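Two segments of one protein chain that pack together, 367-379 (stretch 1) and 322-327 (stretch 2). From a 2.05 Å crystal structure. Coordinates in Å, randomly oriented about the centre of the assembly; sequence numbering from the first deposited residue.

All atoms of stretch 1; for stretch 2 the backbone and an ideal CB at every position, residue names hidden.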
# COMPACT_ATOMS: atom_id res chain seq x y z
N ALA B 367 17.86 -3.09 -1.95
CA ALA B 367 17.95 -4.54 -2.14
C ALA B 367 16.75 -5.06 -2.91
O ALA B 367 16.88 -5.86 -3.82
CB ALA B 367 18.06 -5.26 -0.79
N LEU B 368 15.56 -4.58 -2.57
CA LEU B 368 14.36 -5.08 -3.20
C LEU B 368 14.28 -4.62 -4.65
O LEU B 368 13.92 -5.40 -5.53
CB LEU B 368 13.13 -4.62 -2.43
CG LEU B 368 12.92 -5.41 -1.14
CD1 LEU B 368 11.66 -4.90 -0.49
CD2 LEU B 368 12.83 -6.92 -1.38
N PHE B 369 14.61 -3.36 -4.88
CA PHE B 369 14.53 -2.81 -6.21
C PHE B 369 15.55 -3.49 -7.12
O PHE B 369 15.18 -3.94 -8.20
CB PHE B 369 14.76 -1.31 -6.25
CG PHE B 369 14.60 -0.74 -7.62
CD1 PHE B 369 13.35 -0.44 -8.12
CD2 PHE B 369 15.72 -0.55 -8.45
CE1 PHE B 369 13.20 0.08 -9.41
CE2 PHE B 369 15.56 -0.06 -9.73
CZ PHE B 369 14.31 0.27 -10.20
N ASP B 370 16.80 -3.60 -6.68
CA ASP B 370 17.82 -4.25 -7.50
C ASP B 370 17.40 -5.68 -7.78
O ASP B 370 17.54 -6.18 -8.88
CB ASP B 370 19.18 -4.29 -6.80
CG ASP B 370 19.96 -3.01 -6.89
OD1 ASP B 370 19.68 -2.12 -7.74
OD2 ASP B 370 20.93 -2.92 -6.13
N GLY B 371 16.99 -6.38 -6.73
CA GLY B 371 16.64 -7.80 -6.85
C GLY B 371 15.52 -8.03 -7.85
O GLY B 371 15.60 -8.93 -8.71
N ALA B 372 14.48 -7.20 -7.77
CA ALA B 372 13.30 -7.40 -8.59
C ALA B 372 13.56 -7.08 -10.05
O ALA B 372 13.00 -7.76 -10.95
CB ALA B 372 12.12 -6.60 -8.05
N VAL B 373 14.39 -6.07 -10.32
CA VAL B 373 14.83 -5.81 -11.70
C VAL B 373 15.63 -6.99 -12.27
O VAL B 373 15.39 -7.39 -13.42
CB VAL B 373 15.71 -4.54 -11.81
CG1 VAL B 373 16.37 -4.44 -13.18
CG2 VAL B 373 14.84 -3.27 -11.51
N LEU B 374 16.61 -7.48 -11.50
CA LEU B 374 17.50 -8.57 -11.91
C LEU B 374 16.74 -9.87 -12.19
O LEU B 374 16.86 -10.44 -13.29
CB LEU B 374 18.59 -8.81 -10.84
CG LEU B 374 19.61 -9.93 -11.06
CD1 LEU B 374 20.53 -9.62 -12.23
CD2 LEU B 374 20.41 -10.18 -9.79
N GLY B 375 15.97 -10.33 -11.22
CA GLY B 375 15.24 -11.60 -11.38
C GLY B 375 14.12 -11.47 -12.38
O GLY B 375 13.85 -12.36 -13.17
N GLY B 376 13.49 -10.31 -12.40
CA GLY B 376 12.47 -10.04 -13.39
C GLY B 376 12.95 -10.18 -14.82
O GLY B 376 12.32 -10.84 -15.62
N ASN B 377 14.06 -9.55 -15.14
CA ASN B 377 14.58 -9.65 -16.52
C ASN B 377 14.99 -11.09 -16.89
O ASN B 377 14.79 -11.50 -18.01
CB ASN B 377 15.69 -8.64 -16.76
CG ASN B 377 15.14 -7.28 -17.08
OD1 ASN B 377 14.01 -7.18 -17.59
ND2 ASN B 377 15.90 -6.21 -16.77
N ILE B 378 15.53 -11.85 -15.93
CA ILE B 378 15.85 -13.26 -16.18
C ILE B 378 14.57 -14.06 -16.50
O ILE B 378 14.52 -14.77 -17.49
CB ILE B 378 16.66 -13.89 -15.01
CG1 ILE B 378 18.07 -13.24 -14.89
CG2 ILE B 378 16.72 -15.42 -15.16
CD1 ILE B 378 18.75 -13.47 -13.53
N ALA B 379 13.53 -13.91 -15.66
CA ALA B 379 12.23 -14.59 -15.91
C ALA B 379 11.62 -14.20 -17.25
O ALA B 379 10.83 -14.96 -17.83
CB ALA B 379 11.22 -14.28 -14.79
N UNK B 322 18.66 -17.28 -4.11
CA UNK B 322 17.49 -17.26 -4.97
C UNK B 322 17.25 -15.88 -5.52
O UNK B 322 17.57 -14.90 -4.87
CB UNK B 322 16.25 -17.75 -4.21
N UNK B 323 16.71 -15.81 -6.72
CA UNK B 323 16.39 -14.55 -7.35
C UNK B 323 14.88 -14.47 -7.60
O UNK B 323 14.21 -15.49 -7.80
CB UNK B 323 17.17 -14.39 -8.65
N UNK B 324 14.35 -13.24 -7.62
CA UNK B 324 12.90 -13.01 -7.74
C UNK B 324 12.57 -11.82 -8.62
O UNK B 324 13.44 -10.97 -8.88
CB UNK B 324 12.28 -12.80 -6.36
N UNK B 325 11.32 -11.78 -9.09
CA UNK B 325 10.71 -10.60 -9.66
C UNK B 325 9.29 -10.40 -9.13
O UNK B 325 8.76 -11.21 -8.34
CB UNK B 325 10.70 -10.70 -11.19
N UNK B 326 8.66 -9.32 -9.57
CA UNK B 326 7.31 -8.99 -9.15
C UNK B 326 6.36 -8.89 -10.32
O UNK B 326 6.73 -8.45 -11.42
CB UNK B 326 7.31 -7.68 -8.37
N UNK B 327 5.13 -9.33 -10.05
CA UNK B 327 4.05 -9.24 -11.00
C UNK B 327 2.75 -8.76 -10.39
O UNK B 327 2.38 -9.18 -9.29
CB UNK B 327 3.83 -10.60 -11.66

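The helix 367-379 and the short strand that packs on it cross at right angles, their axes approaching to 5.5 Å. The approach depends on glycine at 375, where an ideal CB would fall 2.0 Å from the backbone O of 324.

Position 322 precedes the strand, and its ideal CB finds nothing of the helix within 5.5 Å. With phi/psi of -71/148, almost any residue would fit, and stretch 1 offers no preference. The deposited residue is G322, which makes no contact here.

At 323 the CA-to-CB bond points toward the helix, and the ideal CB lies 4.4 Å from the CA of G375, 5.2 Å from I378 CD1 and 5.4 Å from L374 CD2. Leucine and isoleucine ends make an apolar surface, so a long or branched aliphatic chain would suit, as would a long chain with an aliphatic stem and a polar tip. The residue is K323. Beyond chi1 (m) the chain runs extended (chi2 and chi3 t) and bends at chi4 (p); it lays its methylenes along this surface, K323 CD 3.7 Å from I378 CD1 and K323 CE 3.8 Å from L374 CD2. The helix supplies no acidic partner for the ammonium group.

Position 324 appears unpromising at first, since its CA-to-CB bond points away and the ideal CB touches nothing. Its backbone carbonyl, however, is pressed against the helix: the O of 324 lies 3.1 Å from G375 CA and 3.6 Å from A372 CA, both CA-H...O contacts. A small residue would be tolerated, but a long or aromatic one could turn back over the glycine at 371 toward A372 and L368. F324 does so. With chi1 at 80° (p), its ring returns to the helix and places one face under G371 O and A372 CA. F324 CE2 packs 3.6 Å from A372 CB, and F324 CZ lies 4.0 Å from L368 CD2. The missing side chain at G371 matters, because an ideal CB there would sit 2.8 Å from F324 CE1. The O atoms of F324 and G371 are 3.0 Å apart, yet both are acceptors and form no hydrogen bond; instead, water 1 accepts from F324 N (2.9 Å) and donates to G371 O (2.8 Å).

Position 325 is the most restrictive. An ideal CB would lie 2.9 Å from G376 CA, a clash, so glycine alone fits comfortably with the helix at this distance. G325 is found, its CA 4.2 Å from the CA of G376 and 3.9 Å from A372 O.

At 326 the CA-to-CB bond runs sideways, with the ideal CB 4.9 Å from A372 CB. A medium or large apolar side chain could reach this methyl. I326 brings CG1 to 4.3 Å from A372 CB, a modest contact, while water 2 joins its backbone to the helix, accepting from I326 N (3.0 Å) and donating to A372 O (2.8 Å).

Position 327 has left the helix behind, and many residues would serve; it is G327.

Stretch 2, residues 322-327: GKFGIG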
# COMPACT_ATOMS: atom_id res chain seq x y z
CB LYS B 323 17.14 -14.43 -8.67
CG LYS B 323 18.65 -14.21 -8.55
CD LYS B 323 19.29 -14.32 -9.94
CE LYS B 323 20.77 -13.97 -9.93
NZ LYS B 323 21.58 -15.08 -9.43
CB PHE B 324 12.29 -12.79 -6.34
CG PHE B 324 12.48 -11.39 -5.81
CD1 PHE B 324 13.66 -11.01 -5.23
CD2 PHE B 324 11.45 -10.44 -5.94
CE1 PHE B 324 13.85 -9.71 -4.76
CE2 PHE B 324 11.63 -9.13 -5.48
CZ PHE B 324 12.85 -8.77 -4.90
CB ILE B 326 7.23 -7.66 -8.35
CG1 ILE B 326 7.92 -6.51 -9.12
CG2 ILE B 326 7.83 -7.87 -6.95
CD1 ILE B 326 7.68 -5.13 -8.52
O HOH W 1 16.49 -11.29 -7.52
O HOH W 2 10.30 -8.09 -11.73
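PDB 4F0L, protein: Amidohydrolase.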